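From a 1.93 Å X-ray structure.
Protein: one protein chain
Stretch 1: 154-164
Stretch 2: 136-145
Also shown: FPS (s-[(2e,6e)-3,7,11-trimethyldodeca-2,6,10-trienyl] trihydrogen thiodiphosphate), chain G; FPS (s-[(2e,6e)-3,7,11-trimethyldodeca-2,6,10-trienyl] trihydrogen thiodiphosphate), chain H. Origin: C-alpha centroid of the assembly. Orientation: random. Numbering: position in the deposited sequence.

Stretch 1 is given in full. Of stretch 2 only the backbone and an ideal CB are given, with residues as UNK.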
# COMPACT_ATOMS: atom_id res chain seq x y z
N ILE A 154 3.60 -11.49 -13.69
CA ILE A 154 3.10 -10.12 -13.62
C ILE A 154 3.72 -9.32 -12.49
O ILE A 154 3.06 -8.48 -11.88
CB ILE A 154 1.55 -10.10 -13.47
CG1 ILE A 154 1.10 -11.10 -12.40
CG2 ILE A 154 0.86 -10.42 -14.82
CD1 ILE A 154 -0.40 -10.95 -12.00
N VAL A 155 5.00 -9.54 -12.20
CA VAL A 155 5.62 -8.75 -11.15
C VAL A 155 5.67 -7.28 -11.53
O VAL A 155 5.58 -6.40 -10.67
CB VAL A 155 7.09 -9.20 -10.85
CG1 VAL A 155 7.12 -10.62 -10.26
CG2 VAL A 155 7.94 -9.10 -12.13
N VAL A 156 5.91 -6.99 -12.81
CA VAL A 156 6.07 -5.61 -13.25
C VAL A 156 4.80 -4.76 -13.01
O VAL A 156 4.87 -3.70 -12.40
CB VAL A 156 6.56 -5.56 -14.73
CG1 VAL A 156 6.44 -4.14 -15.27
CG2 VAL A 156 8.02 -6.03 -14.79
N PRO A 157 3.65 -5.22 -13.50
CA PRO A 157 2.44 -4.45 -13.23
C PRO A 157 2.03 -4.45 -11.76
O PRO A 157 1.44 -3.48 -11.31
CB PRO A 157 1.37 -5.13 -14.09
CG PRO A 157 1.93 -6.45 -14.50
CD PRO A 157 3.44 -6.18 -14.59
N ALA A 158 2.37 -5.49 -11.02
CA ALA A 158 2.06 -5.52 -9.61
C ALA A 158 2.84 -4.42 -8.91
O ALA A 158 2.30 -3.68 -8.09
CB ALA A 158 2.41 -6.86 -9.02
N LYS A 159 4.13 -4.32 -9.22
CA LYS A 159 4.95 -3.28 -8.61
C LYS A 159 4.44 -1.91 -8.99
O LYS A 159 4.53 -0.99 -8.20
CB LYS A 159 6.41 -3.42 -9.06
CG LYS A 159 7.16 -4.56 -8.38
CD LYS A 159 8.67 -4.32 -8.48
CE LYS A 159 9.27 -4.90 -9.75
NZ LYS A 159 10.74 -4.62 -9.81
N LYS A 160 3.95 -1.75 -10.22
CA LYS A 160 3.36 -0.47 -10.62
C LYS A 160 2.13 -0.08 -9.77
O LYS A 160 1.90 1.11 -9.53
CB LYS A 160 3.02 -0.49 -12.11
CG LYS A 160 4.30 -0.40 -12.99
CD LYS A 160 3.96 -0.52 -14.48
CE LYS A 160 5.17 -0.24 -15.36
NZ LYS A 160 4.71 -0.53 -16.74
N LEU A 161 1.28 -1.05 -9.43
CA LEU A 161 0.06 -0.69 -8.68
C LEU A 161 0.46 -0.23 -7.27
O LEU A 161 -0.11 0.70 -6.69
CB LEU A 161 -0.88 -1.90 -8.53
CG LEU A 161 -2.17 -1.66 -7.72
CD1 LEU A 161 -2.91 -0.39 -8.11
CD2 LEU A 161 -3.10 -2.87 -7.82
N GLY A 162 1.44 -0.91 -6.68
CA GLY A 162 1.95 -0.50 -5.36
C GLY A 162 2.57 0.89 -5.41
O GLY A 162 2.34 1.74 -4.54
N GLU A 163 3.35 1.15 -6.45
CA GLU A 163 3.83 2.50 -6.68
C GLU A 163 2.74 3.55 -6.88
O GLU A 163 2.83 4.65 -6.33
CB GLU A 163 4.84 2.54 -7.86
CG GLU A 163 5.63 3.84 -7.91
CD GLU A 163 6.46 3.95 -9.21
OE1 GLU A 163 6.70 2.92 -9.87
OE2 GLU A 163 6.83 5.08 -9.60
N ALA A 164 1.73 3.26 -7.69
CA ALA A 164 0.64 4.21 -7.90
C ALA A 164 -0.00 4.55 -6.54
O ALA A 164 -0.43 5.68 -6.30
CB ALA A 164 -0.43 3.60 -8.86
N UNK A 136 5.95 -0.23 -0.89
CA UNK A 136 4.61 -0.36 -1.43
C UNK A 136 4.54 -1.36 -2.55
O UNK A 136 3.70 -2.26 -2.55
CB UNK A 136 4.10 1.00 -1.92
N UNK A 137 5.48 -1.26 -3.49
CA UNK A 137 5.58 -2.28 -4.54
C UNK A 137 5.87 -3.66 -3.96
O UNK A 137 5.35 -4.68 -4.44
CB UNK A 137 6.67 -1.90 -5.54
N UNK A 138 6.60 -3.69 -2.84
CA UNK A 138 6.86 -4.96 -2.17
C UNK A 138 5.58 -5.65 -1.70
O UNK A 138 5.49 -6.89 -1.69
CB UNK A 138 7.79 -4.73 -0.98
N UNK A 139 4.65 -4.85 -1.21
CA UNK A 139 3.35 -5.37 -0.77
C UNK A 139 2.63 -6.09 -1.91
O UNK A 139 2.07 -7.17 -1.76
CB UNK A 139 2.48 -4.23 -0.23
N UNK A 140 2.66 -5.51 -3.09
CA UNK A 140 2.13 -6.21 -4.27
C UNK A 140 2.77 -7.57 -4.45
O UNK A 140 2.09 -8.58 -4.71
CB UNK A 140 2.35 -5.37 -5.53
N UNK A 141 4.09 -7.62 -4.28
CA UNK A 141 4.77 -8.90 -4.41
C UNK A 141 4.44 -9.89 -3.32
O UNK A 141 4.45 -11.10 -3.56
CB UNK A 141 6.28 -8.68 -4.44
N UNK A 142 4.28 -9.41 -2.08
CA UNK A 142 3.81 -10.30 -1.02
C UNK A 142 2.50 -10.97 -1.38
O UNK A 142 2.30 -12.16 -1.08
CB UNK A 142 3.65 -9.53 0.29
N UNK A 143 1.56 -10.19 -1.92
CA UNK A 143 0.22 -10.67 -2.23
C UNK A 143 0.04 -11.46 -3.53
O UNK A 143 -0.95 -12.19 -3.70
CB UNK A 143 -0.72 -9.46 -2.27
N UNK A 144 0.96 -11.30 -4.47
CA UNK A 144 0.75 -11.89 -5.79
C UNK A 144 0.43 -13.38 -5.76
O UNK A 144 -0.39 -13.86 -6.54
CB UNK A 144 1.99 -11.66 -6.65
N UNK A 145 1.11 -14.15 -4.89
CA UNK A 145 0.86 -15.58 -4.96
C UNK A 145 -0.56 -15.93 -4.51
O UNK A 145 -1.03 -17.04 -4.77
CB UNK A 145 1.88 -16.33 -4.10
C1 FPS G . -1.93 2.26 2.35
S1 FPS G . -2.02 1.28 3.80
C2 FPS G . -1.27 1.33 1.36
C3 FPS G . -0.40 1.72 0.41
C4 FPS G . -0.04 3.17 0.24
C5 FPS G . 0.22 0.72 -0.55
C6 FPS G . -0.20 -0.73 -0.33
C7 FPS G . 0.17 -1.54 -1.56
C8 FPS G . -0.60 -2.54 -2.02
C10 FPS G . -0.06 -3.34 -3.19
C9 FPS G . -1.92 -2.93 -1.39
C11 FPS G . -1.09 -3.33 -4.32
C12 FPS G . -0.68 -4.27 -5.44
C13 FPS G . -1.09 -5.56 -5.55
C14 FPS G . -0.63 -6.39 -6.73
C15 FPS G . -2.02 -6.19 -4.55
PA FPS G . -3.43 1.99 5.12
O1A FPS G . -3.96 0.92 5.97
O2A FPS G . -2.51 2.92 6.08
O3A FPS G . -4.53 2.97 4.50
PB FPS G . -4.13 4.54 4.43
O1B FPS G . -4.65 5.28 5.63
O2B FPS G . -4.69 4.98 3.09
O3B FPS G . -2.64 4.78 4.41
C1 FPS H . 1.03 3.29 4.42
S1 FPS H . 1.88 4.64 3.65
C2 FPS H . 2.03 2.25 4.86
C3 FPS H . 2.73 1.46 4.03
C4 FPS H . 2.68 1.57 2.53
C5 FPS H . 3.65 0.43 4.65
C6 FPS H . 2.87 -0.74 5.24
C7 FPS H . 1.84 -1.25 4.26
C8 FPS H . 0.57 -1.50 4.64
C10 FPS H . -0.39 -1.94 3.57
C9 FPS H . 0.12 -1.24 6.05
C11 FPS H . -0.48 -3.45 3.43
C12 FPS H . -1.77 -3.64 2.65
C13 FPS H . -2.24 -4.84 2.24
C14 FPS H . -1.54 -6.13 2.53
C15 FPS H . -3.51 -4.87 1.46
PA FPS H . 2.11 5.85 5.27
O1A FPS H . 2.91 5.16 6.30
O2A FPS H . 2.88 7.19 4.81
O3A FPS H . 0.63 6.39 5.68
PB FPS H . -0.23 6.03 6.97
O1B FPS H . -0.37 7.33 7.71
O2B FPS H . 0.41 5.00 7.87
O3B FPS H . -1.56 5.50 6.46

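Two helices cross here at 134° between their N-to-C directions, with axes 7.0 Å apart at the closest point.

At position 136 CA-to-CB points toward stretch 1, and the ideal CB sits only 3.2 Å from G162 O. Little can grow beyond a methyl in that direction, so alanine, glycine or serine would suit. The residue is A136, whose CB lies 3.3 Å from G162 O.

Position 137 is the tightest point: its CA is 4.1 Å from the CA of G162. Its own ideal CB points sideways and lies 3.5 Å from K159 O, so alanine could be considered as well as glycine. The residue is G137, whose CA packs 4.0 Å from K159 O. The fit also depends on G162, where an ideal CB would fall 2.7 Å from G137 CA and 2.5 Å from A136 O, both clashes.

Position 138 points away, and stretch 1 sets no preference; it is S138. Position 139 points sideways, beyond reach of stretch 1 but beside both lipid chains, which favours an apolar side chain. V139 places CG1 3.6 Å from C8 of the FPS in chain G.

At position 140 the ideal CB points toward stretch 1 and would stand a tight 3.1 Å from A158 O, while the backbone N lies 3.5 Å from C10 of the chain G FPS. Glycine fits best, alanine less easily, and the residue is G140.

Position 141 points sideways, with no stretch 1 atom within 5.5 Å of its ideal CB. V155, A158 and the aliphatic part of K159 lie farther on, so a long apolar side chain such as leucine, isoleucine or methionine could reach them. L141, with chi1 m and chi2 t, brings CD2 to 4.2 Å from both V155 CB and K159 CG.

Positions 142 and 143 are out of reach of stretch 1. At 142 stretch 1 sets no preference; it is M142. The second, where the FPS tails favour an apolar group, is L143, whose CD1 lies 3.7 Å from C15 of the chain G FPS.

Position 144 points toward stretch 1, but its ideal CB is still 5.4 Å from A158 CB, leaving room for leucine, isoleucine or methionine among apolar neighbours. L144 uses both methyls: CD1 packs 3.7 Å from A158 CB, and CD2 lies 3.7 Å from I154 CD1.

Position 145 is out of reach; its phi of -68° is compatible with proline, and P145 is found there.

Stretch 2, residues 136-145: AGSVGLMLLP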
# COMPACT_ATOMS: atom_id res chain seq x y z
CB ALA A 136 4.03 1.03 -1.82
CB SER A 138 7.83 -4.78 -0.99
OG SER A 138 7.29 -3.82 -0.08
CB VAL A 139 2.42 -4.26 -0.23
CG1 VAL A 139 1.08 -4.87 0.22
CG2 VAL A 139 3.05 -3.59 1.01
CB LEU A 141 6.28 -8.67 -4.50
CG LEU A 141 6.69 -7.83 -5.71
CD1 LEU A 141 8.20 -7.96 -5.92
CD2 LEU A 141 5.93 -8.30 -6.94
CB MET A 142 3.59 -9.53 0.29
CG MET A 142 4.81 -8.85 0.82
SD MET A 142 4.32 -7.82 2.25
CE MET A 142 5.77 -6.77 2.29
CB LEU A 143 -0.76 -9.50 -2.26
CG LEU A 143 -0.89 -8.74 -0.93
CD1 LEU A 143 -1.83 -7.55 -1.10
CD2 LEU A 143 -1.40 -9.66 0.16
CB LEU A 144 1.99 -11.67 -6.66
CG LEU A 144 1.97 -10.49 -7.65
CD1 LEU A 144 3.20 -10.48 -8.62
CD2 LEU A 144 0.66 -10.50 -8.45
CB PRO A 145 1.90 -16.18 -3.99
CG PRO A 145 3.00 -15.15 -3.95
CD PRO A 145 2.23 -13.85 -3.98
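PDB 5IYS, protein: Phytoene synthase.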